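Local coordinates for protein tryptophan synthase alpha chain (Aquifex aeolicus, PDB 2EKC) that probably cleaves indole-3-glycerol phosphate to indole and glyceraldehyde 3-phosphate, as the alpha subunit in the last step of tryptophan biosynthesis, at residues Y22-Y27 with E69-N74; T45-I50 with P96-T101; I50-S55 with I76-V81; E83-L88 with K121-F126; G110-C115 with K144-S149. One frame throughout, in Å; residues are numbered along the deposited sequence.

Interaction 1 of 5, residues Y22-Y27 with E69-N74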
# COMPACT_ATOMS: atom_id res chain seq x y z
N TYR A 22 -2.04 5.28 2.51
CA TYR A 22 -2.52 4.19 3.34
C TYR A 22 -3.44 4.70 4.45
O TYR A 22 -3.06 5.55 5.25
CB TYR A 22 -1.28 3.47 3.91
CG TYR A 22 -1.51 2.36 4.91
CD1 TYR A 22 -2.63 1.53 4.85
CD2 TYR A 22 -0.57 2.11 5.91
CE1 TYR A 22 -2.81 0.48 5.76
CE2 TYR A 22 -0.73 1.07 6.82
CZ TYR A 22 -1.85 0.26 6.74
OH TYR A 22 -2.01 -0.76 7.66
N LEU A 23 -4.67 4.18 4.46
CA LEU A 23 -5.67 4.53 5.47
C LEU A 23 -6.32 3.24 5.95
O LEU A 23 -6.31 2.23 5.24
CB LEU A 23 -6.75 5.46 4.88
CG LEU A 23 -6.40 6.94 4.66
CD1 LEU A 23 -7.57 7.63 3.94
CD2 LEU A 23 -6.13 7.61 5.99
N MET A 24 -6.88 3.27 7.16
CA MET A 24 -7.52 2.09 7.75
C MET A 24 -9.04 2.15 7.68
O MET A 24 -9.65 3.15 8.05
CB MET A 24 -7.10 1.97 9.22
CG MET A 24 -7.69 0.76 9.95
SD MET A 24 -6.90 -0.78 9.44
CE MET A 24 -5.26 -0.52 10.08
N VAL A 25 -9.66 1.08 7.20
CA VAL A 25 -11.12 1.04 7.11
C VAL A 25 -11.69 0.99 8.52
O VAL A 25 -11.29 0.14 9.32
CB VAL A 25 -11.64 -0.20 6.36
CG1 VAL A 25 -13.17 -0.20 6.37
CG2 VAL A 25 -11.11 -0.22 4.93
N GLY A 26 -12.61 1.90 8.83
CA GLY A 26 -13.22 1.90 10.15
C GLY A 26 -12.59 2.80 11.20
O GLY A 26 -13.06 2.83 12.34
N TYR A 27 -11.54 3.53 10.84
CA TYR A 27 -10.89 4.43 11.79
C TYR A 27 -11.01 5.88 11.34
O TYR A 27 -10.63 6.22 10.22
CB TYR A 27 -9.40 4.11 11.93
CG TYR A 27 -8.68 5.07 12.85
CD1 TYR A 27 -8.87 5.01 14.24
CD2 TYR A 27 -7.85 6.07 12.34
CE1 TYR A 27 -8.25 5.93 15.09
CE2 TYR A 27 -7.22 6.99 13.19
CZ TYR A 27 -7.42 6.91 14.56
OH TYR A 27 -6.81 7.82 15.40
N GLU A 69 -7.02 -1.42 16.36
CA GLU A 69 -7.82 -1.66 17.56
C GLU A 69 -9.18 -0.98 17.53
O GLU A 69 -10.21 -1.61 17.78
CB GLU A 69 -7.05 -1.19 18.79
CG GLU A 69 -7.68 -1.62 20.11
CD GLU A 69 -7.00 -0.99 21.31
OE1 GLU A 69 -5.76 -0.97 21.34
OE2 GLU A 69 -7.72 -0.52 22.22
N VAL A 70 -9.17 0.32 17.23
CA VAL A 70 -10.41 1.09 17.18
C VAL A 70 -11.35 0.51 16.13
O VAL A 70 -12.52 0.27 16.40
CB VAL A 70 -10.11 2.58 16.87
CG1 VAL A 70 -11.41 3.36 16.69
CG2 VAL A 70 -9.28 3.18 18.02
N ALA A 71 -10.83 0.29 14.92
CA ALA A 71 -11.65 -0.27 13.85
C ALA A 71 -12.27 -1.60 14.26
O ALA A 71 -13.43 -1.86 13.97
CB ALA A 71 -10.81 -0.46 12.58
N LEU A 72 -11.50 -2.45 14.93
CA LEU A 72 -12.03 -3.74 15.36
C LEU A 72 -13.13 -3.57 16.40
O LEU A 72 -14.11 -4.31 16.41
CB LEU A 72 -10.92 -4.63 15.92
CG LEU A 72 -10.00 -5.29 14.89
CD1 LEU A 72 -9.02 -6.20 15.61
CD2 LEU A 72 -10.82 -6.09 13.88
N LYS A 73 -12.96 -2.59 17.29
CA LYS A 73 -13.97 -2.35 18.30
C LYS A 73 -15.22 -1.74 17.66
O LYS A 73 -16.31 -1.83 18.22
CB LYS A 73 -13.42 -1.46 19.42
CG LYS A 73 -12.30 -2.15 20.18
CD LYS A 73 -12.17 -1.67 21.62
CE LYS A 73 -11.83 -0.20 21.70
NZ LYS A 73 -11.56 0.20 23.11
N ASN A 74 -15.06 -1.13 16.49
CA ASN A 74 -16.22 -0.58 15.78
C ASN A 74 -16.92 -1.72 15.03
O ASN A 74 -17.98 -1.52 14.44
CB ASN A 74 -15.81 0.51 14.77
CG ASN A 74 -15.39 1.81 15.44
OD1 ASN A 74 -15.89 2.16 16.50
ND2 ASN A 74 -14.49 2.53 14.79
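At the C-terminal end of the first strand of a TIM barrel, the type II beta turn M24-Y27 lies against the last turn of helix 62-73, with G26 over A71. Their CA atoms are 4.6 Å apart. G26 has positive phi (94°), as the third position of a type II turn favours; glycine suits that angle and, having no side chain, lets the backbone come this close to A71. The methyl of A71 sits beneath the turn, its CB 3.3 Å from V25 O, a carbonyl buried here without a polar partner in the model. N74, at the end of its segment, supplies the polar link: ND2 donates to G26 O at 2.9 Å. The donor lies nearly in line with the C=O (169°), and the oxygen is close to the amide plane of N74, though the N-H itself is bent. The same ND2 also bonds to P28 O, so one amide nitrogen serves both the turn and the residue just after it. On the outer side, V70 meets the edge of the Y27 ring, V70 CB being 3.8 Å from Y27 CD1. M24 brings its CG to 4.3 Å from A71 CB and also packs on A67 and H68 one turn earlier in the helix. Behind the turn, V25 packs on F37 of helix 30-42 and I50 of strand 47-51, while G26 N bonds to S33 OG.

Interaction 2 of 5, residues T45-I50 with P96-T101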
# COMPACT_ATOMS: atom_id res chain seq x y z
N THR A 45 -3.75 11.00 -4.91
CA THR A 45 -3.23 9.68 -4.59
C THR A 45 -3.23 8.83 -5.87
O THR A 45 -4.23 8.76 -6.58
CB THR A 45 -4.10 9.00 -3.50
OG1 THR A 45 -3.89 9.67 -2.24
CG2 THR A 45 -3.75 7.53 -3.35
N ASP A 46 -2.10 8.19 -6.15
CA ASP A 46 -1.97 7.36 -7.35
C ASP A 46 -2.27 5.89 -7.11
O ASP A 46 -2.77 5.19 -7.99
CB ASP A 46 -0.55 7.49 -7.91
CG ASP A 46 -0.23 8.92 -8.30
OD1 ASP A 46 -0.89 9.42 -9.24
OD2 ASP A 46 0.65 9.54 -7.67
N ILE A 47 -1.93 5.42 -5.91
CA ILE A 47 -2.16 4.02 -5.54
C ILE A 47 -2.68 4.02 -4.11
O ILE A 47 -2.10 4.67 -3.23
CB ILE A 47 -0.85 3.21 -5.60
CG1 ILE A 47 -0.34 3.15 -7.04
CG2 ILE A 47 -1.09 1.79 -5.06
CD1 ILE A 47 1.03 2.52 -7.18
N LEU A 48 -3.76 3.29 -3.88
CA LEU A 48 -4.36 3.24 -2.56
C LEU A 48 -4.06 1.96 -1.81
O LEU A 48 -4.11 0.87 -2.38
CB LEU A 48 -5.88 3.41 -2.69
CG LEU A 48 -6.68 3.55 -1.40
CD1 LEU A 48 -6.31 4.87 -0.73
CD2 LEU A 48 -8.17 3.50 -1.70
N GLU A 49 -3.71 2.08 -0.53
CA GLU A 49 -3.48 0.91 0.31
C GLU A 49 -4.65 0.92 1.28
O GLU A 49 -4.83 1.87 2.05
CB GLU A 49 -2.17 0.99 1.10
CG GLU A 49 -0.91 1.10 0.26
CD GLU A 49 0.34 0.84 1.09
OE1 GLU A 49 0.34 1.21 2.29
OE2 GLU A 49 1.31 0.28 0.55
N ILE A 50 -5.45 -0.14 1.25
CA ILE A 50 -6.63 -0.26 2.09
C ILE A 50 -6.34 -1.15 3.30
O ILE A 50 -6.08 -2.34 3.15
CB ILE A 50 -7.80 -0.87 1.28
CG1 ILE A 50 -8.05 -0.01 0.03
CG2 ILE A 50 -9.05 -0.95 2.15
CD1 ILE A 50 -9.19 -0.53 -0.89
N PRO A 96 -5.12 2.01 -8.80
CA PRO A 96 -4.82 0.68 -8.26
C PRO A 96 -5.16 0.61 -6.77
O PRO A 96 -4.81 1.52 -6.01
CB PRO A 96 -3.32 0.54 -8.50
CG PRO A 96 -3.08 1.40 -9.69
CD PRO A 96 -3.92 2.62 -9.40
N PHE A 97 -5.82 -0.47 -6.36
CA PHE A 97 -6.18 -0.69 -4.96
C PHE A 97 -5.37 -1.86 -4.42
O PHE A 97 -5.43 -2.97 -4.97
CB PHE A 97 -7.67 -1.03 -4.80
CG PHE A 97 -8.61 0.13 -4.99
CD1 PHE A 97 -8.16 1.37 -5.41
CD2 PHE A 97 -9.98 -0.04 -4.76
CE1 PHE A 97 -9.04 2.43 -5.61
CE2 PHE A 97 -10.88 1.01 -4.95
CZ PHE A 97 -10.41 2.25 -5.38
N LEU A 98 -4.62 -1.63 -3.35
CA LEU A 98 -3.82 -2.69 -2.73
C LEU A 98 -4.39 -2.97 -1.35
O LEU A 98 -4.45 -2.08 -0.49
CB LEU A 98 -2.36 -2.26 -2.58
CG LEU A 98 -1.52 -2.08 -3.84
CD1 LEU A 98 -0.12 -1.65 -3.42
CD2 LEU A 98 -1.47 -3.37 -4.63
N LEU A 99 -4.81 -4.21 -1.12
CA LEU A 99 -5.36 -4.59 0.17
C LEU A 99 -4.21 -4.92 1.12
O LEU A 99 -3.37 -5.77 0.81
CB LEU A 99 -6.28 -5.80 0.05
CG LEU A 99 -6.86 -6.30 1.38
CD1 LEU A 99 -7.88 -5.30 1.91
CD2 LEU A 99 -7.50 -7.67 1.20
N MET A 100 -4.18 -4.24 2.26
CA MET A 100 -3.16 -4.48 3.27
C MET A 100 -3.76 -5.45 4.27
O MET A 100 -4.62 -5.07 5.07
CB MET A 100 -2.75 -3.18 3.96
CG MET A 100 -1.53 -3.31 4.88
SD MET A 100 -1.84 -4.16 6.46
CE MET A 100 -1.37 -5.74 6.11
N THR A 101 -3.31 -6.70 4.23
CA THR A 101 -3.83 -7.71 5.13
C THR A 101 -2.73 -8.60 5.71
O THR A 101 -1.74 -8.91 5.03
CB THR A 101 -4.86 -8.63 4.41
OG1 THR A 101 -5.30 -9.66 5.30
CG2 THR A 101 -4.23 -9.28 3.18
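Four backbone hydrogen bonds join L48 and I50 to P96, L98 and M100. L48 bonds on either side of F97, its N donating to P96 O at 3.0 Å and its O accepting from L98 N. I50 does the same around L99, its N donating to L98 O at 2.8 Å and its O accepting from M100 N. All are fairly straight at the hydrogen, and a CA-H...O contact from E49 CA to L98 O adds to them. Bonds that alternate in direction from one strand to residues on both sides of its partner mark a parallel pair. Strands 47-51 and 97-100 are the second and third of the eight-stranded TIM barrel, and their short axes diverge by 23°. Apolar contacts differ between the two faces. L48, I50, F97 and L99 point outward to helix 78-91; L48 CD2 lies over one face of the F97 ring, near its rim, and I50 CD1 comes to 4.0 Å from F97 CD2. Branched and aromatic side chains suit this layer between sheet and helices. E49 and L98 point to the other face, into the barrel. There I47 CG2, anti to its backbone N, touches L98 CD1 at 3.9 Å. E49, predicted to be a catalytic proton acceptor, packs beside V20 and Y22 of the first strand.

Interaction 3 of 5, residues I50-S55 with I76-V81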
# COMPACT_ATOMS: atom_id res chain seq x y z
N ILE A 50 -5.45 -0.14 1.25
CA ILE A 50 -6.63 -0.26 2.09
C ILE A 50 -6.34 -1.15 3.30
O ILE A 50 -6.08 -2.34 3.15
CB ILE A 50 -7.80 -0.87 1.28
CG1 ILE A 50 -8.05 -0.01 0.03
CG2 ILE A 50 -9.05 -0.95 2.15
CD1 ILE A 50 -9.19 -0.53 -0.89
N GLY A 51 -6.38 -0.56 4.50
CA GLY A 51 -6.10 -1.32 5.71
C GLY A 51 -7.23 -2.20 6.20
O GLY A 51 -8.35 -1.74 6.41
N PHE A 52 -6.92 -3.48 6.40
CA PHE A 52 -7.87 -4.50 6.87
C PHE A 52 -7.54 -4.71 8.36
O PHE A 52 -6.55 -5.36 8.69
CB PHE A 52 -7.65 -5.79 6.05
CG PHE A 52 -8.45 -6.99 6.51
CD1 PHE A 52 -9.53 -6.86 7.37
CD2 PHE A 52 -8.12 -8.26 6.03
CE1 PHE A 52 -10.28 -7.98 7.75
CE2 PHE A 52 -8.86 -9.39 6.40
CZ PHE A 52 -9.94 -9.25 7.26
N PRO A 53 -8.36 -4.16 9.27
CA PRO A 53 -8.15 -4.28 10.72
C PRO A 53 -7.81 -5.69 11.19
O PRO A 53 -8.52 -6.65 10.86
CB PRO A 53 -9.46 -3.77 11.31
CG PRO A 53 -9.92 -2.78 10.28
CD PRO A 53 -9.66 -3.51 8.99
N PHE A 54 -6.74 -5.82 11.97
CA PHE A 54 -6.30 -7.11 12.48
C PHE A 54 -6.06 -7.06 13.99
O PHE A 54 -5.62 -6.04 14.53
CB PHE A 54 -5.02 -7.54 11.75
CG PHE A 54 -4.53 -8.92 12.12
CD1 PHE A 54 -5.39 -10.01 12.06
CD2 PHE A 54 -3.21 -9.12 12.52
CE1 PHE A 54 -4.93 -11.29 12.39
CE2 PHE A 54 -2.75 -10.40 12.85
CZ PHE A 54 -3.61 -11.48 12.79
N SER A 55 -6.33 -8.17 14.68
CA SER A 55 -6.19 -8.24 16.13
C SER A 55 -4.76 -8.25 16.68
O SER A 55 -4.56 -8.02 17.88
CB SER A 55 -6.92 -9.47 16.66
OG SER A 55 -6.27 -10.65 16.21
N ILE A 76 -15.52 -3.63 12.45
CA ILE A 76 -15.16 -3.72 11.04
C ILE A 76 -14.74 -5.15 10.68
O ILE A 76 -13.88 -5.74 11.33
CB ILE A 76 -14.02 -2.75 10.70
CG1 ILE A 76 -14.47 -1.31 10.96
CG2 ILE A 76 -13.58 -2.94 9.25
CD1 ILE A 76 -15.67 -0.87 10.11
N ARG A 77 -15.37 -5.68 9.63
CA ARG A 77 -15.12 -7.03 9.15
C ARG A 77 -14.51 -6.98 7.76
O ARG A 77 -14.48 -5.93 7.12
CB ARG A 77 -16.44 -7.81 9.02
CG ARG A 77 -17.36 -7.77 10.23
CD ARG A 77 -18.77 -8.16 9.79
NE ARG A 77 -19.32 -7.18 8.85
CZ ARG A 77 -20.38 -7.38 8.08
NH1 ARG A 77 -21.03 -8.54 8.12
NH2 ARG A 77 -20.81 -6.42 7.27
N PHE A 78 -14.06 -8.14 7.28
CA PHE A 78 -13.49 -8.24 5.94
C PHE A 78 -14.57 -7.79 4.95
O PHE A 78 -14.28 -7.12 3.96
CB PHE A 78 -13.08 -9.68 5.66
CG PHE A 78 -12.49 -9.90 4.29
CD1 PHE A 78 -11.49 -9.06 3.80
CD2 PHE A 78 -12.92 -10.97 3.50
CE1 PHE A 78 -10.92 -9.29 2.55
CE2 PHE A 78 -12.35 -11.20 2.25
CZ PHE A 78 -11.35 -10.36 1.77
N GLU A 79 -15.83 -8.13 5.24
CA GLU A 79 -16.93 -7.74 4.37
C GLU A 79 -17.06 -6.23 4.25
O GLU A 79 -17.41 -5.71 3.19
CB GLU A 79 -18.26 -8.32 4.88
CG GLU A 79 -18.41 -9.83 4.67
CD GLU A 79 -17.73 -10.65 5.75
OE1 GLU A 79 -17.11 -10.06 6.65
OE2 GLU A 79 -17.83 -11.90 5.70
N ASP A 80 -16.80 -5.52 5.34
CA ASP A 80 -16.90 -4.06 5.33
C ASP A 80 -15.75 -3.47 4.53
O ASP A 80 -15.90 -2.47 3.83
CB ASP A 80 -16.87 -3.50 6.76
CG ASP A 80 -18.01 -4.03 7.62
OD1 ASP A 80 -19.19 -3.82 7.26
OD2 ASP A 80 -17.72 -4.67 8.65
N VAL A 81 -14.58 -4.11 4.63
CA VAL A 81 -13.41 -3.66 3.90
C VAL A 81 -13.66 -3.73 2.40
O VAL A 81 -13.34 -2.79 1.67
CB VAL A 81 -12.17 -4.52 4.23
CG1 VAL A 81 -11.01 -4.13 3.31
CG2 VAL A 81 -11.77 -4.30 5.70
O HOH W 1 -11.45 -6.53 10.20
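I50 CG2 meets V81 CG1 at 3.9 Å where strand 47-51 of the TIM barrel passes the first turn of helix 78-91. The two side chains slide past each other in opposite directions, a close fit for beta-branched residues between sheet and helix. F52 has CG anti to its backbone N (chi1 174°), and its ring ends near the start of the helix: F52 CZ is 3.6 Å from F78 CB, and F78 CD1 lies over one face towards the rim. The two rings are oblique, planes at 34°, and F78 also stacks on F114. F52 CD1 touches V81 CG2 as well. P53, a rigid ring in the loop after the strand, presses CG against I76 CG2 (3.8 Å) and CD against V81 CG2. Across from it R77, the N-cap residue, is fixed by D80: R77 N donates to D80 OD2 at 2.7 Å, while NE and NH2 grip the carboxylate side-on in a salt bridge. The polar link across the segments is a water that donates to P53 O at 3.0 Å and to I76 O at 2.8 Å.

Interaction 4 of 5, residues E83-L88 with K121-F126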
# COMPACT_ATOMS: atom_id res chain seq x y z
N GLU A 83 -16.58 -3.81 0.90
CA GLU A 83 -17.69 -2.95 0.53
C GLU A 83 -17.13 -1.56 0.24
O GLU A 83 -17.56 -0.89 -0.71
CB GLU A 83 -18.72 -2.87 1.67
CG GLU A 83 -19.82 -1.83 1.46
CD GLU A 83 -20.77 -2.18 0.32
OE1 GLU A 83 -20.30 -2.30 -0.84
OE2 GLU A 83 -21.98 -2.31 0.57
N LEU A 84 -16.17 -1.13 1.05
CA LEU A 84 -15.53 0.17 0.87
C LEU A 84 -14.73 0.18 -0.43
O LEU A 84 -14.74 1.16 -1.16
CB LEU A 84 -14.62 0.49 2.06
CG LEU A 84 -13.85 1.82 2.03
CD1 LEU A 84 -13.63 2.33 3.44
CD2 LEU A 84 -12.52 1.64 1.30
N SER A 85 -14.04 -0.92 -0.72
CA SER A 85 -13.26 -1.02 -1.95
C SER A 85 -14.21 -0.91 -3.15
O SER A 85 -13.97 -0.15 -4.08
CB SER A 85 -12.52 -2.37 -2.02
OG SER A 85 -11.95 -2.59 -3.30
N GLU A 86 -15.30 -1.68 -3.11
CA GLU A 86 -16.27 -1.65 -4.20
C GLU A 86 -16.84 -0.23 -4.39
O GLU A 86 -16.98 0.25 -5.51
CB GLU A 86 -17.40 -2.64 -3.94
CG GLU A 86 -18.49 -2.63 -5.00
CD GLU A 86 -19.62 -3.61 -4.69
OE1 GLU A 86 -19.40 -4.83 -4.81
OE2 GLU A 86 -20.72 -3.14 -4.31
N THR A 87 -17.15 0.43 -3.28
CA THR A 87 -17.69 1.78 -3.33
C THR A 87 -16.72 2.76 -3.99
O THR A 87 -17.11 3.56 -4.84
CB THR A 87 -18.05 2.28 -1.92
OG1 THR A 87 -19.10 1.46 -1.39
CG2 THR A 87 -18.52 3.72 -1.97
N LEU A 88 -15.45 2.69 -3.60
CA LEU A 88 -14.44 3.58 -4.15
C LEU A 88 -14.11 3.24 -5.61
O LEU A 88 -13.84 4.13 -6.41
CB LEU A 88 -13.16 3.52 -3.31
CG LEU A 88 -13.25 4.05 -1.87
CD1 LEU A 88 -11.91 3.88 -1.20
CD2 LEU A 88 -13.66 5.52 -1.88
N LYS A 121 -14.46 -7.43 -5.70
CA LYS A 121 -14.75 -6.11 -5.14
C LYS A 121 -13.77 -5.00 -5.51
O LYS A 121 -13.73 -3.96 -4.84
CB LYS A 121 -14.86 -6.20 -3.62
CG LYS A 121 -15.94 -7.14 -3.12
CD LYS A 121 -17.33 -6.60 -3.41
CE LYS A 121 -18.40 -7.53 -2.85
NZ LYS A 121 -19.77 -7.01 -3.08
N GLY A 122 -12.97 -5.19 -6.55
CA GLY A 122 -12.05 -4.15 -6.97
C GLY A 122 -10.61 -4.15 -6.49
O GLY A 122 -9.87 -3.22 -6.82
N ILE A 123 -10.20 -5.15 -5.73
CA ILE A 123 -8.82 -5.18 -5.25
C ILE A 123 -7.89 -5.59 -6.39
O ILE A 123 -8.18 -6.52 -7.14
CB ILE A 123 -8.64 -6.17 -4.07
CG1 ILE A 123 -9.47 -5.70 -2.86
CG2 ILE A 123 -7.17 -6.27 -3.68
CD1 ILE A 123 -9.04 -4.34 -2.29
N ASP A 124 -6.76 -4.89 -6.52
CA ASP A 124 -5.81 -5.19 -7.58
C ASP A 124 -4.67 -6.09 -7.13
O ASP A 124 -4.15 -6.87 -7.93
CB ASP A 124 -5.24 -3.89 -8.14
CG ASP A 124 -6.26 -3.10 -8.91
OD1 ASP A 124 -6.76 -3.62 -9.93
OD2 ASP A 124 -6.58 -1.97 -8.49
N GLY A 125 -4.27 -5.97 -5.86
CA GLY A 125 -3.19 -6.80 -5.34
C GLY A 125 -3.13 -6.74 -3.83
O GLY A 125 -3.93 -6.04 -3.21
N PHE A 126 -2.19 -7.47 -3.24
CA PHE A 126 -2.04 -7.49 -1.78
C PHE A 126 -0.66 -7.03 -1.32
O PHE A 126 0.31 -7.05 -2.07
CB PHE A 126 -2.20 -8.90 -1.19
CG PHE A 126 -3.54 -9.56 -1.43
CD1 PHE A 126 -4.68 -8.82 -1.71
CD2 PHE A 126 -3.65 -10.95 -1.31
CE1 PHE A 126 -5.92 -9.45 -1.88
CE2 PHE A 126 -4.88 -11.59 -1.47
CZ PHE A 126 -6.02 -10.84 -1.76
O HOH W 2 -19.74 -5.43 -0.94
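E86 and K121 cross obliquely at the partly exposed side of the contact, the carboxylate meeting the ammonium in a salt bridge of 2.8 Å from E86 OE1 to K121 NZ. NZ approaches OE1 on the syn side, 35° out of the carboxylate plane. The glutamate chain is extended, while the lysine bends at chi2 and crosses the acid, K121 CD coming to 3.1 Å from E86 OE1. K121 NZ also donates to a water at 2.7 Å, which in turn donates weakly to E83 OE1. Long, flexible charged chains suit this partly exposed edge; deeper in, a short hydroxyl serves. S85 has OG anti to its backbone N (chi1 170°) and donates to K121 O at 2.7 Å from above the carbonyl plane. K121 is the residue just before G122, the C-prime residue of the Schellman motif that ends helix 111-120. The positive phi of G122 (95°) suits glycine, which brings no side chain to the S85 hydroxyl. The motif leads from that helix into strand 125-127 of the TIM barrel, and S85 of helix 78-91 meets the connection at its turn. I123 then turns inward, its CD1 3.5 Å from S85 OG, and packs on L99 of the neighbouring strand 97-100.

Interaction 5 of 5, residues G110-C115 with K144-S149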
# COMPACT_ATOMS: atom_id res chain seq x y z
N GLY A 110 -9.95 -18.60 4.10
CA GLY A 110 -9.75 -19.56 3.03
C GLY A 110 -9.11 -18.86 1.85
O GLY A 110 -9.69 -17.92 1.29
N LEU A 111 -7.91 -19.30 1.45
CA LEU A 111 -7.19 -18.67 0.35
C LEU A 111 -8.02 -18.42 -0.91
O LEU A 111 -8.11 -17.29 -1.38
CB LEU A 111 -5.95 -19.48 -0.02
CG LEU A 111 -4.68 -19.12 0.75
CD1 LEU A 111 -4.86 -19.47 2.22
CD2 LEU A 111 -3.48 -19.86 0.17
N GLU A 112 -8.63 -19.48 -1.45
CA GLU A 112 -9.44 -19.34 -2.66
C GLU A 112 -10.53 -18.29 -2.46
O GLU A 112 -10.65 -17.36 -3.25
CB GLU A 112 -10.09 -20.67 -3.03
CG GLU A 112 -9.13 -21.77 -3.49
CD GLU A 112 -8.64 -21.58 -4.92
OE1 GLU A 112 -9.43 -21.13 -5.77
OE2 GLU A 112 -7.46 -21.91 -5.19
N LYS A 113 -11.33 -18.46 -1.41
CA LYS A 113 -12.42 -17.52 -1.14
C LYS A 113 -11.92 -16.09 -0.95
O LYS A 113 -12.48 -15.15 -1.51
CB LYS A 113 -13.19 -17.95 0.11
CG LYS A 113 -14.30 -16.98 0.48
CD LYS A 113 -15.04 -17.38 1.75
CE LYS A 113 -15.85 -18.64 1.56
NZ LYS A 113 -16.74 -18.87 2.74
N PHE A 114 -10.87 -15.93 -0.15
CA PHE A 114 -10.30 -14.61 0.12
C PHE A 114 -9.94 -13.91 -1.18
O PHE A 114 -10.30 -12.75 -1.40
CB PHE A 114 -9.06 -14.75 1.01
CG PHE A 114 -8.59 -13.46 1.61
CD1 PHE A 114 -7.76 -12.60 0.89
CD2 PHE A 114 -8.97 -13.10 2.90
CE1 PHE A 114 -7.31 -11.40 1.45
CE2 PHE A 114 -8.54 -11.90 3.46
CZ PHE A 114 -7.70 -11.05 2.74
N CYS A 115 -9.22 -14.62 -2.05
CA CYS A 115 -8.81 -14.04 -3.32
C CYS A 115 -10.01 -13.80 -4.23
O CYS A 115 -10.08 -12.76 -4.88
CB CYS A 115 -7.79 -14.95 -4.00
SG CYS A 115 -6.16 -14.96 -3.17
N LYS A 144 -2.14 -15.74 -8.36
CA LYS A 144 -1.95 -15.80 -9.81
C LYS A 144 -3.25 -16.24 -10.47
O LYS A 144 -3.66 -15.70 -11.50
CB LYS A 144 -0.84 -16.79 -10.17
CG LYS A 144 -0.65 -16.96 -11.67
CD LYS A 144 0.29 -18.12 -11.98
CE LYS A 144 0.47 -18.31 -13.49
NZ LYS A 144 -0.82 -18.52 -14.21
N LYS A 145 -3.91 -17.22 -9.87
CA LYS A 145 -5.16 -17.74 -10.38
C LYS A 145 -6.26 -16.68 -10.46
O LYS A 145 -7.04 -16.66 -11.41
CB LYS A 145 -5.64 -18.90 -9.50
CG LYS A 145 -6.97 -19.50 -9.90
CD LYS A 145 -7.38 -20.61 -8.94
CE LYS A 145 -8.73 -21.20 -9.32
NZ LYS A 145 -9.06 -22.36 -8.44
N TYR A 146 -6.30 -15.79 -9.47
CA TYR A 146 -7.31 -14.73 -9.44
C TYR A 146 -6.81 -13.39 -9.95
O TYR A 146 -7.46 -12.36 -9.79
CB TYR A 146 -7.87 -14.59 -8.02
CG TYR A 146 -8.70 -15.78 -7.59
CD1 TYR A 146 -10.06 -15.86 -7.91
CD2 TYR A 146 -8.12 -16.86 -6.93
CE1 TYR A 146 -10.81 -16.99 -7.58
CE2 TYR A 146 -8.86 -17.99 -6.60
CZ TYR A 146 -10.20 -18.05 -6.93
OH TYR A 146 -10.93 -19.18 -6.61
N VAL A 147 -5.64 -13.41 -10.58
CA VAL A 147 -5.05 -12.21 -11.15
C VAL A 147 -4.97 -11.07 -10.13
O VAL A 147 -5.45 -9.96 -10.36
CB VAL A 147 -5.86 -11.72 -12.38
CG1 VAL A 147 -5.07 -10.67 -13.14
CG2 VAL A 147 -6.18 -12.91 -13.29
N LEU A 148 -4.37 -11.38 -8.98
CA LEU A 148 -4.15 -10.41 -7.92
C LEU A 148 -2.63 -10.22 -7.87
O LEU A 148 -1.88 -11.18 -7.70
CB LEU A 148 -4.66 -10.95 -6.59
CG LEU A 148 -6.18 -11.04 -6.47
CD1 LEU A 148 -6.56 -11.85 -5.25
CD2 LEU A 148 -6.75 -9.63 -6.39
N SER A 149 -2.19 -8.97 -8.03
CA SER A 149 -0.77 -8.66 -8.06
C SER A 149 -0.03 -8.91 -6.75
O SER A 149 -0.41 -8.41 -5.69
CB SER A 149 -0.60 -7.20 -8.49
OG SER A 149 0.71 -6.94 -8.94
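E112 OE1 collects two donors in the polar part of this contact: Y146 OH at 2.6 Å and K145 NZ at 3.0 Å, the latter a salt bridge. They reach the oxygen from opposite faces of the carboxylate plane, the phenol on the anti side and the ammonium on the syn side. E112 bends at chi2 (-77°), and its carboxylate comes to the edge of the Y146 ring, the two planes 60° apart. The apolar part lies deeper. C115 CB touches Y146 CD2 at 3.5 Å and L148 CD1 at 3.6 Å, a small residue where helix 111-120 comes near the end of helix 133-145. The backbone there closes in a Schellman motif, V147 taking the C-prime position at positive phi (52°), and turns into strand 149-154. These are neighbouring helices on the outside of the TIM barrel, and V142 packs on both E112 and C115. With a cation and a phenol donating to one oxygen, E112 is probably held as the charged carboxylate, in keeping with its exposed place.

Overall arrangement
Interaction 2 is the buried core of the set, two barrel strands joined by backbone bonds, and the other four join helices and connections to the barrel or to each other. Interaction 3, also buried, shares I50 with it and follows the same strand to helix 78-91, which interaction 4 uses again further along. Interaction 1 touches interaction 3 where P53 meets A71 and V25. Interactions 4 and 5 both lie beside a helix end closed by a Schellman motif, and the segments that follow pair, D124 O with S149 N. Interactions 1, 4 and 5 are partly buried. Interaction 3 is mostly apolar with one bridging water, interaction 1 relies on a close glycine-alanine approach and one amide, and interactions 4 and 5 carry lysine-glutamate salt bridges.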